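Local atomic coordinates of short chain dehydrogenase (A0QTM2 homolog) (Mycobacterium thermoresistibile, PDB entry 3SC4), a protein that probably catalyses NAD(P)-dependent oxidation or reduction of a substrate, as a two-subunit member of the short-chain dehydrogenase family with a Rossmann-type fold. Residues B[58-61]-B[66-69]; B[159-162]-B[166-169]; B[224-229]-B[258-263]. All blocks are in the same frame, centred on the assembly; numbering follows the deposited sequence.

Contact 1 of 3, residues B[58-61]-B[66-69]; sequences KEIE and QALP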
# COMPACT_ATOMS: atom_id res chain seq x y z
N LYS B 58 11.30 -9.66 -30.92
CA LYS B 58 12.12 -9.39 -32.11
C LYS B 58 13.02 -8.18 -31.83
O LYS B 58 14.23 -8.25 -32.03
CB LYS B 58 11.30 -9.21 -33.41
N GLU B 59 12.44 -7.11 -31.30
CA GLU B 59 13.24 -5.90 -31.06
C GLU B 59 14.39 -6.19 -30.07
O GLU B 59 15.52 -5.71 -30.28
CB GLU B 59 12.38 -4.71 -30.59
CG GLU B 59 11.46 -4.12 -31.68
CD GLU B 59 10.81 -2.78 -31.26
OE1 GLU B 59 9.56 -2.69 -31.24
OE2 GLU B 59 11.55 -1.83 -30.93
N ILE B 60 14.12 -6.98 -29.04
CA ILE B 60 15.18 -7.39 -28.11
C ILE B 60 16.33 -8.09 -28.84
O ILE B 60 17.50 -7.83 -28.57
CB ILE B 60 14.62 -8.31 -26.98
CG1 ILE B 60 13.80 -7.48 -25.99
CG2 ILE B 60 15.74 -9.08 -26.26
CD1 ILE B 60 12.74 -8.29 -25.24
N GLU B 61 15.99 -8.98 -29.78
CA GLU B 61 17.00 -9.75 -30.52
C GLU B 61 17.78 -8.87 -31.48
O GLU B 61 19.00 -8.92 -31.51
CB GLU B 61 16.37 -10.94 -31.25
CG GLU B 61 15.80 -12.02 -30.28
CD GLU B 61 15.00 -13.15 -30.97
OE1 GLU B 61 14.55 -12.99 -32.14
OE2 GLU B 61 14.82 -14.20 -30.31
N GLN B 66 18.94 -11.97 -26.18
CA GLN B 66 18.11 -13.16 -26.38
C GLN B 66 16.78 -12.88 -25.65
O GLN B 66 16.77 -12.32 -24.56
CB GLN B 66 18.83 -14.40 -25.84
CG GLN B 66 19.48 -15.33 -26.90
CD GLN B 66 20.31 -14.61 -28.00
OE1 GLN B 66 21.39 -14.04 -27.73
NE2 GLN B 66 19.82 -14.66 -29.26
N ALA B 67 15.67 -13.23 -26.29
CA ALA B 67 14.35 -12.90 -25.77
C ALA B 67 13.55 -14.16 -25.47
O ALA B 67 13.63 -15.14 -26.19
CB ALA B 67 13.58 -12.01 -26.74
N LEU B 68 12.76 -14.10 -24.40
CA LEU B 68 11.87 -15.19 -24.03
C LEU B 68 10.51 -14.57 -23.70
O LEU B 68 10.25 -14.23 -22.55
CB LEU B 68 12.43 -15.98 -22.86
CG LEU B 68 11.60 -17.21 -22.49
CD1 LEU B 68 11.64 -18.26 -23.60
CD2 LEU B 68 12.09 -17.79 -21.16
N PRO B 69 9.66 -14.39 -24.71
CA PRO B 69 8.33 -13.88 -24.41
C PRO B 69 7.51 -14.96 -23.77
O PRO B 69 7.53 -16.08 -24.24
CB PRO B 69 7.77 -13.56 -25.80
CG PRO B 69 8.46 -14.56 -26.72
CD PRO B 69 9.83 -14.74 -26.13
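I60 and A67 meet where helix 53-63 turns back into strand 66-71, within the beta-alpha-beta unit of strand 35-40, helix 53-63 and strand 66-71, part of the Rossmann fold. The unit illustrates how a helix is seated on a parallel sheet: a branched side chain on the helix finds a small one on the strand.

The apolar part is carried by I60. Its CG2 methyl stands opposite the backbone N (chi1 -74° sets CG1 beside that N instead), and this places CG2 3.7 Å from A67 CB. The branch point follows closely, with I60 CB 3.9 Å from A67 CB, and I60 CD1 reaches over the same methyl at 4.1 Å. A67 CB is thus met by three carbons of one isoleucine; the CA atoms of I60 and A67 are 6.0 Å apart. I60 also packs on V36 and L38 of strand 35-40, so the isoleucine spans two strands.

The acidic side chain touches through its CG. E61 sends an extended chain alongside the strand at the exposed border, its CG lying 4.2 Å from both A67 N and A67 CB, and the amide of Q66 stays at the same border. Main-chain bonding serves the sheet instead: Q66 pairs with A34 and V36, L68 with V36 and L38. On the face turned from the strand, E59 meets helix 20-30, forming a salt bridge with K27 and touching L23. A carbonyl also borders the isoleucine methyl: I60 CG2 lies 3.8 Å from Q66 O.

Contact 2 of 3, residues B[159-162]-B[166-169]; sequences KWLR and YMMA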
# COMPACT_ATOMS: atom_id res chain seq x y z
N LYS B 159 -0.88 17.27 -0.55
CA LYS B 159 -1.09 17.42 -1.99
C LYS B 159 -0.79 16.12 -2.73
O LYS B 159 -1.39 15.85 -3.76
CB LYS B 159 -0.30 18.60 -2.58
CG LYS B 159 1.22 18.60 -2.32
CD LYS B 159 1.97 19.59 -3.27
CE LYS B 159 3.16 20.30 -2.58
NZ LYS B 159 3.65 21.55 -3.32
N TRP B 160 0.11 15.31 -2.19
CA TRP B 160 0.57 14.10 -2.87
C TRP B 160 -0.27 12.86 -2.57
O TRP B 160 -0.04 11.83 -3.17
CB TRP B 160 1.99 13.79 -2.49
CG TRP B 160 2.94 14.88 -2.75
CD1 TRP B 160 3.72 15.50 -1.84
CD2 TRP B 160 3.24 15.48 -4.02
NE1 TRP B 160 4.50 16.45 -2.44
CE2 TRP B 160 4.21 16.47 -3.78
CE3 TRP B 160 2.77 15.29 -5.31
CZ2 TRP B 160 4.74 17.29 -4.80
CZ3 TRP B 160 3.29 16.12 -6.35
CH2 TRP B 160 4.27 17.09 -6.07
N LEU B 161 -1.21 12.96 -1.63
CA LEU B 161 -1.95 11.80 -1.18
C LEU B 161 -3.24 11.63 -1.98
O LEU B 161 -4.27 11.34 -1.45
CB LEU B 161 -2.22 11.88 0.33
CG LEU B 161 -0.93 11.82 1.16
CD1 LEU B 161 -1.17 12.09 2.66
CD2 LEU B 161 -0.23 10.50 0.98
N ARG B 162 -3.12 11.70 -3.28
CA ARG B 162 -4.24 11.93 -4.18
C ARG B 162 -3.73 11.57 -5.57
O ARG B 162 -2.54 11.81 -5.86
CB ARG B 162 -4.54 13.41 -4.17
CG ARG B 162 -5.99 13.78 -4.13
CD ARG B 162 -6.17 15.30 -3.89
NE ARG B 162 -7.58 15.66 -4.05
CZ ARG B 162 -8.10 16.86 -3.84
NH1 ARG B 162 -7.35 17.88 -3.45
NH2 ARG B 162 -9.40 17.05 -4.03
N TYR B 166 -4.90 5.12 -7.06
CA TYR B 166 -3.63 5.06 -7.78
C TYR B 166 -2.45 5.33 -6.85
O TYR B 166 -1.46 4.64 -6.93
CB TYR B 166 -3.62 6.05 -8.96
CG TYR B 166 -2.44 5.93 -9.88
CD1 TYR B 166 -2.17 4.75 -10.54
CD2 TYR B 166 -1.63 7.02 -10.12
CE1 TYR B 166 -1.06 4.65 -11.41
CE2 TYR B 166 -0.54 6.95 -10.96
CZ TYR B 166 -0.23 5.76 -11.60
OH TYR B 166 0.86 5.70 -12.46
N MET B 167 -2.57 6.31 -5.96
CA MET B 167 -1.51 6.58 -4.99
C MET B 167 -1.28 5.35 -4.13
O MET B 167 -0.14 4.99 -3.86
CB MET B 167 -1.86 7.76 -4.12
CG MET B 167 -0.88 8.03 -3.01
SD MET B 167 -1.26 7.12 -1.48
CE MET B 167 -2.87 7.81 -1.03
N MET B 168 -2.35 4.71 -3.70
CA MET B 168 -2.21 3.48 -2.89
C MET B 168 -1.40 2.40 -3.62
O MET B 168 -0.56 1.72 -3.03
CB MET B 168 -3.58 2.90 -2.49
CG MET B 168 -4.22 3.65 -1.37
SD MET B 168 -5.91 3.12 -1.09
CE MET B 168 -5.63 1.42 -0.53
N ALA B 169 -1.74 2.21 -4.89
CA ALA B 169 -1.11 1.19 -5.70
C ALA B 169 0.35 1.55 -5.93
O ALA B 169 1.24 0.72 -5.71
CB ALA B 169 -1.87 1.00 -7.02
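M167, near the start of helix 164-183, folds its side chain against the loop residues W160 and L161, a case in which a flexible thioether fits itself to a turn of backbone. The residue before it, Y166, fits the tyrosine of the family's YxxxK motif, so this is probably the active-site helix. CG leaves opposite the backbone N (chi1 175°), and bends at chi2 and chi3 then bring the methyl round to the loop. In this tight part M167 CE lies 3.8 Å from L161 O and M167 CG 3.9 Å from W160 O. The leucine side chain is a looser neighbour, L161 CD2 being 4.3 Å from M167 CE. L161 itself is the centre of an inverse gamma turn.

The exposed side is that of K159 and R162. K159 lays its CG 3.8 Å above one face of the partly exposed W160 ring. R162, whose CB points away from the helix, packs on E183 of the second subunit. L178 and L175 of that subunit pack on L161 and M167, placing the contact at the dimer interface. W160 O takes hydrogen bonds from W273 NE1 and, weakly, R162 N; the hold of M167 on the loop rests on dispersion and shape.

Contact 3 of 3, residues B[224-229]-B[258-263]; sequences YADAAY and SVYDCV
D226 and Y260 join across one hydrogen bond, tying helix 222-232 of the Rossmann-type fold to the 3-10 segment in the chain beyond helix 245-252. This is a simple example of how one polar pair ties a late loop to a helix, alongside other links.

The aspartate can be followed outward. Its CB points toward the loop, and D226 CB already lies 3.4 Å from Y260 OH. Placed beside the backbone N by a chi1 of -74°, D226 CG is 3.3 Å from Y260 OH. From there the carboxylate divides. OD2 accepts a hydrogen bond from the phenol hydroxyl, with Y260 OH 2.5 Å from D226 OD2, and it does so through the anti lone pair, the one facing away from OD1. OD1 turns elsewhere, to a long and weak ion pair with R28 NE.

The tyrosine receives the carboxylate at its edge, with OD2 in the plane of the ring, yet the two flat groups stand steeply to each other, their planes 79° apart. A carboxylate that bears its charge would be expected to strengthen such a bond. Around the pair, L249 of helix 245-252 touches both side chains, and Y260 is buried. Its own loop is held to the fold by main-chain bonds from Y260 to K220 and from C262 to S218, and by a salt bridge between D261 and R219. V259 lies over one face of the ring, its CG2 methyl 3.6 Å above the Y260 ring plane, displaced toward the rim.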
# COMPACT_ATOMS: atom_id res chain seq x y z
N TYR B 224 14.19 6.83 -19.01
CA TYR B 224 13.98 5.73 -18.07
C TYR B 224 14.95 4.57 -18.32
O TYR B 224 15.53 4.01 -17.38
CB TYR B 224 12.54 5.20 -18.19
CG TYR B 224 11.73 5.08 -16.92
CD1 TYR B 224 12.26 4.51 -15.77
CD2 TYR B 224 10.37 5.46 -16.90
CE1 TYR B 224 11.50 4.39 -14.61
CE2 TYR B 224 9.61 5.33 -15.75
CZ TYR B 224 10.19 4.79 -14.61
OH TYR B 224 9.43 4.67 -13.47
N ALA B 225 15.11 4.19 -19.59
CA ALA B 225 16.05 3.11 -19.98
C ALA B 225 17.49 3.41 -19.55
O ALA B 225 18.13 2.60 -18.89
CB ALA B 225 15.99 2.85 -21.48
N ASP B 226 17.99 4.59 -19.90
CA ASP B 226 19.35 5.00 -19.50
C ASP B 226 19.50 5.08 -17.98
O ASP B 226 20.51 4.65 -17.45
CB ASP B 226 19.75 6.33 -20.15
CG ASP B 226 20.07 6.20 -21.63
OD1 ASP B 226 20.11 5.07 -22.15
OD2 ASP B 226 20.30 7.24 -22.29
N ALA B 227 18.50 5.62 -17.28
CA ALA B 227 18.60 5.69 -15.81
C ALA B 227 18.63 4.26 -15.22
O ALA B 227 19.47 3.95 -14.37
CB ALA B 227 17.48 6.55 -15.17
N ALA B 228 17.75 3.39 -15.70
CA ALA B 228 17.69 2.01 -15.21
C ALA B 228 19.05 1.34 -15.35
O ALA B 228 19.53 0.69 -14.42
CB ALA B 228 16.62 1.22 -15.99
N TYR B 229 19.65 1.54 -16.53
CA TYR B 229 20.93 0.94 -16.87
C TYR B 229 21.99 1.33 -15.86
O TYR B 229 22.72 0.49 -15.36
CB TYR B 229 21.33 1.36 -18.29
CG TYR B 229 22.57 0.66 -18.80
CD1 TYR B 229 22.51 -0.64 -19.33
CD2 TYR B 229 23.83 1.30 -18.75
CE1 TYR B 229 23.65 -1.29 -19.80
CE2 TYR B 229 24.98 0.66 -19.21
CZ TYR B 229 24.89 -0.63 -19.73
OH TYR B 229 26.04 -1.23 -20.19
N SER B 258 18.79 17.40 -22.39
CA SER B 258 17.94 17.72 -23.55
C SER B 258 17.84 16.58 -24.55
O SER B 258 16.89 16.52 -25.32
CB SER B 258 18.47 18.96 -24.30
OG SER B 258 18.29 20.14 -23.53
N VAL B 259 18.81 15.68 -24.56
CA VAL B 259 18.75 14.55 -25.49
C VAL B 259 17.55 13.63 -25.17
O VAL B 259 17.21 12.75 -25.98
CB VAL B 259 20.06 13.73 -25.47
CG1 VAL B 259 21.26 14.62 -25.90
CG2 VAL B 259 20.30 13.10 -24.08
N TYR B 260 16.94 13.83 -24.01
CA TYR B 260 15.73 13.09 -23.62
C TYR B 260 14.43 13.85 -23.89
O TYR B 260 13.34 13.29 -23.85
CB TYR B 260 15.82 12.69 -22.14
CG TYR B 260 17.04 11.85 -21.85
CD1 TYR B 260 17.13 10.55 -22.34
CD2 TYR B 260 18.11 12.36 -21.14
CE1 TYR B 260 18.25 9.78 -22.12
CE2 TYR B 260 19.24 11.57 -20.91
CZ TYR B 260 19.29 10.28 -21.41
OH TYR B 260 20.40 9.50 -21.17
N ASP B 261 14.55 15.14 -24.17
CA ASP B 261 13.39 15.98 -24.42
C ASP B 261 12.77 15.61 -25.78
O ASP B 261 13.48 15.44 -26.79
CB ASP B 261 13.76 17.48 -24.34
CG ASP B 261 14.30 17.89 -22.97
OD1 ASP B 261 14.49 17.01 -22.10
OD2 ASP B 261 14.57 19.10 -22.77
N CYS B 262 11.45 15.43 -25.80
CA CYS B 262 10.73 15.17 -27.04
C CYS B 262 10.90 16.39 -27.94
O CYS B 262 11.10 16.22 -29.13
CB CYS B 262 9.25 14.94 -26.77
SG CYS B 262 8.84 13.50 -25.76
N VAL B 263 10.84 17.60 -27.36
CA VAL B 263 11.16 18.84 -28.06
C VAL B 263 12.06 19.78 -27.24
O VAL B 263 11.57 20.49 -26.36
CB VAL B 263 9.87 19.61 -28.43
CG1 VAL B 263 10.21 20.94 -29.16
CG2 VAL B 263 8.94 18.73 -29.29

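Read from the N terminus, the contacts follow one another without nesting or crossing. Contact 1 spans four residues, the last two of helix 53-63 and the short link to strand 66-71, at one outer edge of the parallel sheet. Contact 2 closes a still shorter span, joining the loop after strand 146-149 to the helix it leads into, on the opposite side of the chain's centre and beside the second subunit; its centre lies 35 Å from that of contact 1. Contact 3 has the longest reach, spanning 28 residues that include strand 242-244 and helix 245-252, and brings the C-terminal region back to helix 222-232. Two local closures and one distant tie thus lie in separate parts of the fold.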